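PDB 7PN0: ribose-phosphate pyrophosphokinase from Thermus thermophilus, which probably catalyses the transfer of a diphosphate group from ATP to ribose 5-phosphate, giving phosphoribosyl pyrophosphate (PRPP). Local coordinates for residues A[12-15]-A[16-20]; A[109-112]-A[113-117]. All blocks are in the same frame, centred on the assembly; numbering follows the deposited sequence.

Both contacts are i to i+4 affairs, and each lies within a single helix, contact 1 on helix 12-21 and contact 2 on helix 107-118, both in the N-terminal domain of the family. They lie apart, their centres 25 Å from each other and their nearest atoms about 15 Å. Contact 1 is partly buried: one flank of its helix packs inside its own chain while R12 and E20 are exposed, and its long polar side chains meet loosely. Contact 2 is buried, and much of its surroundings comes from other subunits of the hexameric assembly. There a salt bridge replaces the loose polar approach. Apolar pairs one turn apart, L14 with I18 and two in 109-117, are the shared chemistry.

Contact 1: residues A[12-15]-A[16-20]; sequences RPLA and QAIAE
L14 and I18 make the apolar contact, one helical turn apart. CG of L14 lies 3.8 Å from CD1 of I18, and the two side chains cross obliquely. I18 carries CG1 anti to its carbonyl carbon (chi1 -67°), which lays that branch back over the preceding turn, with CG1 only 3.2 Å from the L14 carbonyl O. Four i to i+4 backbone bonds run along the helix. N of Q16 reaches O of R12 at 2.8 Å, while the I18 N to L14 O and A19 N to A15 O bonds follow at 2.9 Å and 3.0 Å. A17 N to P13 O is the most bent of the four, at 148°.

The polar side chains are held more loosely. OE1 of Q16 sits over one face of the R12 guanidinium, 4.2 Å from NH2, an approach across the face rather than a bond. The Q16 chain folds at chi2 (70°), and its amide gives a weak hydrogen bond from NE2 to OE1 of E20 at 3.0 Å. Further round, A15 and A19 lean on strand 3-7, and L14, A17 and I18 face helix 287-299. N11 OD1 accepts from L14 N, close to the start of the helix. The whole is an amphipathic alpha-helix following the first strand of the parallel sheet in a PRTase-like domain.

Contact 2: residues A[109-112]-A[113-117]; sequences RLIA and DLLQT
The R109 guanidinium meets D113 at its edge: NE gives a straight hydrogen bond to OD2, 2.8 Å long and close to the guanidinium plane, as part of a salt bridge. OD2 takes it on its syn side, 33° out of the carboxylate plane, and the two flat groups stand 70° apart. A bend at chi2 (65°) swings the arginine chain along the helix to this partner. The other end of the guanidinium faces a neighbouring subunit, where NH2 bonds to O of G135. With the guanidinium replaced by the methyl of an alanine, D113 is likely to lose its charge partner within the helix, and the G135 carbonyl of the neighbouring subunit the donor it has here.

The helix is the crossover of a beta-alpha-beta unit between strands 83-88 and 122-126. Two apolar pairs one turn apart accompany its backbone bonds. CG of L110 is 4.1 Å from CD1 of L114, and CG2 of I111 is 3.9 Å from CD1 of L115. I111 and L115 pack on helix 62-78 of the same chain, whereas L110 rests on M71 of a second subunit. T117 OG1 is hydrogen-bonded to its counterpart on that second subunit, and I111 also touches Y93, which belongs to the ADP pocket.

Contact 1: residues A[12-15]-A[16-20]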
loop_
_atom_site.group_PDB
_atom_site.type_symbol
_atom_site.label_atom_id
_atom_site.label_comp_id
_atom_site.label_asym_id
_atom_site.label_seq_id
_atom_site.Cartn_x
_atom_site.Cartn_y
_atom_site.Cartn_z
ATOM N N ARG A 12 -30.613 9.279 -10.532
ATOM C CA ARG A 12 -31.448 8.991 -9.350
ATOM C C ARG A 12 -32.647 8.129 -9.759
ATOM O O ARG A 12 -32.984 7.190 -9.071
ATOM C CB ARG A 12 -31.874 10.301 -8.689
ATOM C CG ARG A 12 -32.629 10.092 -7.393
ATOM C CD ARG A 12 -33.006 11.424 -6.783
ATOM N NE ARG A 12 -33.977 11.252 -5.712
ATOM C CZ ARG A 12 -33.671 10.906 -4.463
ATOM N NH1 ARG A 12 -32.409 10.684 -4.114
ATOM N NH2 ARG A 12 -34.632 10.794 -3.560
ATOM N N PRO A 13 -33.284 8.344 -10.921
ATOM C CA PRO A 13 -34.388 7.476 -11.346
ATOM C C PRO A 13 -34.003 5.995 -11.483
ATOM O O PRO A 13 -34.783 5.133 -11.046
ATOM C CB PRO A 13 -34.794 8.093 -12.695
ATOM C CG PRO A 13 -34.434 9.547 -12.506
ATOM C CD PRO A 13 -33.058 9.457 -11.860
ATOM N N LEU A 14 -32.819 5.686 -12.031
ATOM C CA LEU A 14 -32.347 4.285 -12.080
ATOM C C LEU A 14 -32.113 3.787 -10.660
ATOM O O LEU A 14 -32.511 2.653 -10.377
ATOM C CB LEU A 14 -31.063 4.152 -12.912
ATOM C CG LEU A 14 -30.493 2.748 -12.995
ATOM C CD1 LEU A 14 -31.434 1.810 -13.732
ATOM C CD2 LEU A 14 -29.150 2.782 -13.712
ATOM N N ALA A 15 -31.450 4.574 -9.812
ATOM C CA ALA A 15 -31.141 4.158 -8.418
ATOM C C ALA A 15 -32.457 3.855 -7.693
ATOM O O ALA A 15 -32.549 2.848 -6.982
ATOM C CB ALA A 15 -30.365 5.198 -7.689
ATOM N N GLN A 16 -33.434 4.728 -7.881
ATOM C CA GLN A 16 -34.765 4.603 -7.250
ATOM C C GLN A 16 -35.434 3.322 -7.743
ATOM O O GLN A 16 -35.984 2.590 -6.912
ATOM C CB GLN A 16 -35.583 5.858 -7.569
ATOM C CG GLN A 16 -36.918 5.900 -6.848
ATOM C CD GLN A 16 -36.731 6.109 -5.366
ATOM O OE1 GLN A 16 -36.207 7.136 -4.929
ATOM N NE2 GLN A 16 -37.165 5.131 -4.587
ATOM N N ALA A 17 -35.334 3.017 -9.035
ATOM C CA ALA A 17 -35.994 1.826 -9.615
ATOM C C ALA A 17 -35.297 0.552 -9.097
ATOM O O ALA A 17 -35.965 -0.450 -8.807
ATOM C CB ALA A 17 -36.003 1.928 -11.126
ATOM N N ILE A 18 -33.971 0.589 -8.983
ATOM C CA ILE A 18 -33.196 -0.528 -8.388
ATOM C C ILE A 18 -33.675 -0.771 -6.947
ATOM O O ILE A 18 -33.968 -1.941 -6.627
ATOM C CB ILE A 18 -31.690 -0.242 -8.463
ATOM C CG1 ILE A 18 -31.195 -0.230 -9.917
ATOM C CG2 ILE A 18 -30.979 -1.266 -7.606
ATOM C CD1 ILE A 18 -29.792 0.318 -10.125
ATOM N N ALA A 19 -33.707 0.252 -6.084
ATOM C CA ALA A 19 -34.153 0.112 -4.678
ATOM C C ALA A 19 -35.568 -0.502 -4.632
ATOM O O ALA A 19 -35.812 -1.420 -3.843
ATOM C CB ALA A 19 -34.166 1.434 -3.988
ATOM N N GLU A 20 -36.475 0.047 -5.436
ATOM C CA GLU A 20 -37.895 -0.389 -5.482
ATOM C C GLU A 20 -37.952 -1.865 -5.879
ATOM O O GLU A 20 -38.652 -2.603 -5.168
ATOM C CB GLU A 20 -38.691 0.574 -6.367
ATOM C CG GLU A 20 -38.971 1.898 -5.662
ATOM C CD GLU A 20 -39.527 3.057 -6.491
ATOM O OE1 GLU A 20 -39.734 4.152 -5.901
ATOM O OE2 GLU A 20 -39.773 2.881 -7.725
#

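Contact 2: residues A[109-112]-A[113-117]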
loop_
_atom_site.group_PDB
_atom_site.type_symbol
_atom_site.label_atom_id
_atom_site.label_comp_id
_atom_site.label_asym_id
_atom_site.label_seq_id
_atom_site.Cartn_x
_atom_site.Cartn_y
_atom_site.Cartn_z
ATOM N N ARG A 109 -7.774 3.407 -16.021
ATOM C CA ARG A 109 -6.960 2.810 -14.938
ATOM C C ARG A 109 -6.822 3.823 -13.811
ATOM O O ARG A 109 -6.931 3.464 -12.632
ATOM C CB ARG A 109 -5.610 2.338 -15.499
ATOM C CG ARG A 109 -4.576 2.040 -14.418
ATOM C CD ARG A 109 -4.988 0.879 -13.550
ATOM N NE ARG A 109 -4.132 0.739 -12.407
ATOM C CZ ARG A 109 -3.185 -0.183 -12.243
ATOM N NH1 ARG A 109 -2.487 -0.234 -11.113
ATOM N NH2 ARG A 109 -2.953 -1.065 -13.198
ATOM N N LEU A 110 -6.576 5.080 -14.149
ATOM C CA LEU A 110 -6.428 6.108 -13.103
ATOM C C LEU A 110 -7.702 6.115 -12.266
ATOM O O LEU A 110 -7.616 6.155 -11.007
ATOM C CB LEU A 110 -6.213 7.487 -13.735
ATOM C CG LEU A 110 -6.325 8.631 -12.755
ATOM C CD1 LEU A 110 -5.232 8.571 -11.727
ATOM C CD2 LEU A 110 -6.318 9.967 -13.503
ATOM N N ILE A 111 -8.858 6.088 -12.911
ATOM C CA ILE A 111 -10.130 6.179 -12.146
ATOM C C ILE A 111 -10.295 4.906 -11.292
ATOM O O ILE A 111 -10.805 4.991 -10.168
ATOM C CB ILE A 111 -11.318 6.481 -13.073
ATOM C CG1 ILE A 111 -11.252 7.916 -13.611
ATOM C CG2 ILE A 111 -12.580 6.258 -12.316
ATOM C CD1 ILE A 111 -12.202 8.170 -14.749
ATOM N N ALA A 112 -9.928 3.739 -11.808
ATOM C CA ALA A 112 -9.976 2.523 -10.972
ATOM C C ALA A 112 -9.186 2.756 -9.687
ATOM O O ALA A 112 -9.673 2.383 -8.581
ATOM C CB ALA A 112 -9.512 1.330 -11.747
ATOM N N ASP A 113 -7.958 3.248 -9.809
ATOM C CA ASP A 113 -7.059 3.524 -8.651
ATOM C C ASP A 113 -7.714 4.564 -7.738
ATOM O O ASP A 113 -7.680 4.359 -6.510
ATOM C CB ASP A 113 -5.664 3.863 -9.141
ATOM C CG ASP A 113 -4.911 2.651 -9.686
ATOM O OD1 ASP A 113 -5.134 1.534 -9.181
ATOM O OD2 ASP A 113 -4.140 2.824 -10.599
ATOM N N LEU A 114 -8.303 5.626 -8.293
ATOM C CA LEU A 114 -8.949 6.652 -7.446
ATOM C C LEU A 114 -10.127 6.013 -6.675
ATOM O O LEU A 114 -10.297 6.352 -5.524
ATOM C CB LEU A 114 -9.452 7.796 -8.316
ATOM C CG LEU A 114 -8.400 8.575 -9.117
ATOM C CD1 LEU A 114 -9.018 9.701 -9.875
ATOM C CD2 LEU A 114 -7.305 9.092 -8.228
ATOM N N LEU A 115 -10.954 5.196 -7.327
ATOM C CA LEU A 115 -12.109 4.535 -6.640
ATOM C C LEU A 115 -11.562 3.664 -5.510
ATOM O O LEU A 115 -12.104 3.703 -4.404
ATOM C CB LEU A 115 -12.911 3.705 -7.637
ATOM C CG LEU A 115 -13.806 4.522 -8.555
ATOM C CD1 LEU A 115 -14.198 3.736 -9.776
ATOM C CD2 LEU A 115 -15.032 5.019 -7.763
ATOM N N GLN A 116 -10.462 2.951 -5.747
ATOM C CA GLN A 116 -9.888 2.071 -4.707
ATOM C C GLN A 116 -9.373 2.936 -3.559
ATOM O O GLN A 116 -9.620 2.604 -2.398
ATOM C CB GLN A 116 -8.821 1.168 -5.322
ATOM C CG GLN A 116 -9.448 0.159 -6.226
ATOM C CD GLN A 116 -8.453 -0.528 -7.148
ATOM O OE1 GLN A 116 -7.235 -0.305 -7.138
ATOM N NE2 GLN A 116 -8.976 -1.472 -7.874
ATOM N N THR A 117 -8.708 4.049 -3.869
ATOM C CA THR A 117 -8.181 4.954 -2.829
ATOM C C THR A 117 -9.324 5.526 -1.999
ATOM O O THR A 117 -9.155 5.650 -0.757
ATOM C CB THR A 117 -7.291 6.031 -3.457
ATOM O OG1 THR A 117 -6.113 5.364 -3.909
ATOM C CG2 THR A 117 -6.945 7.096 -2.469
#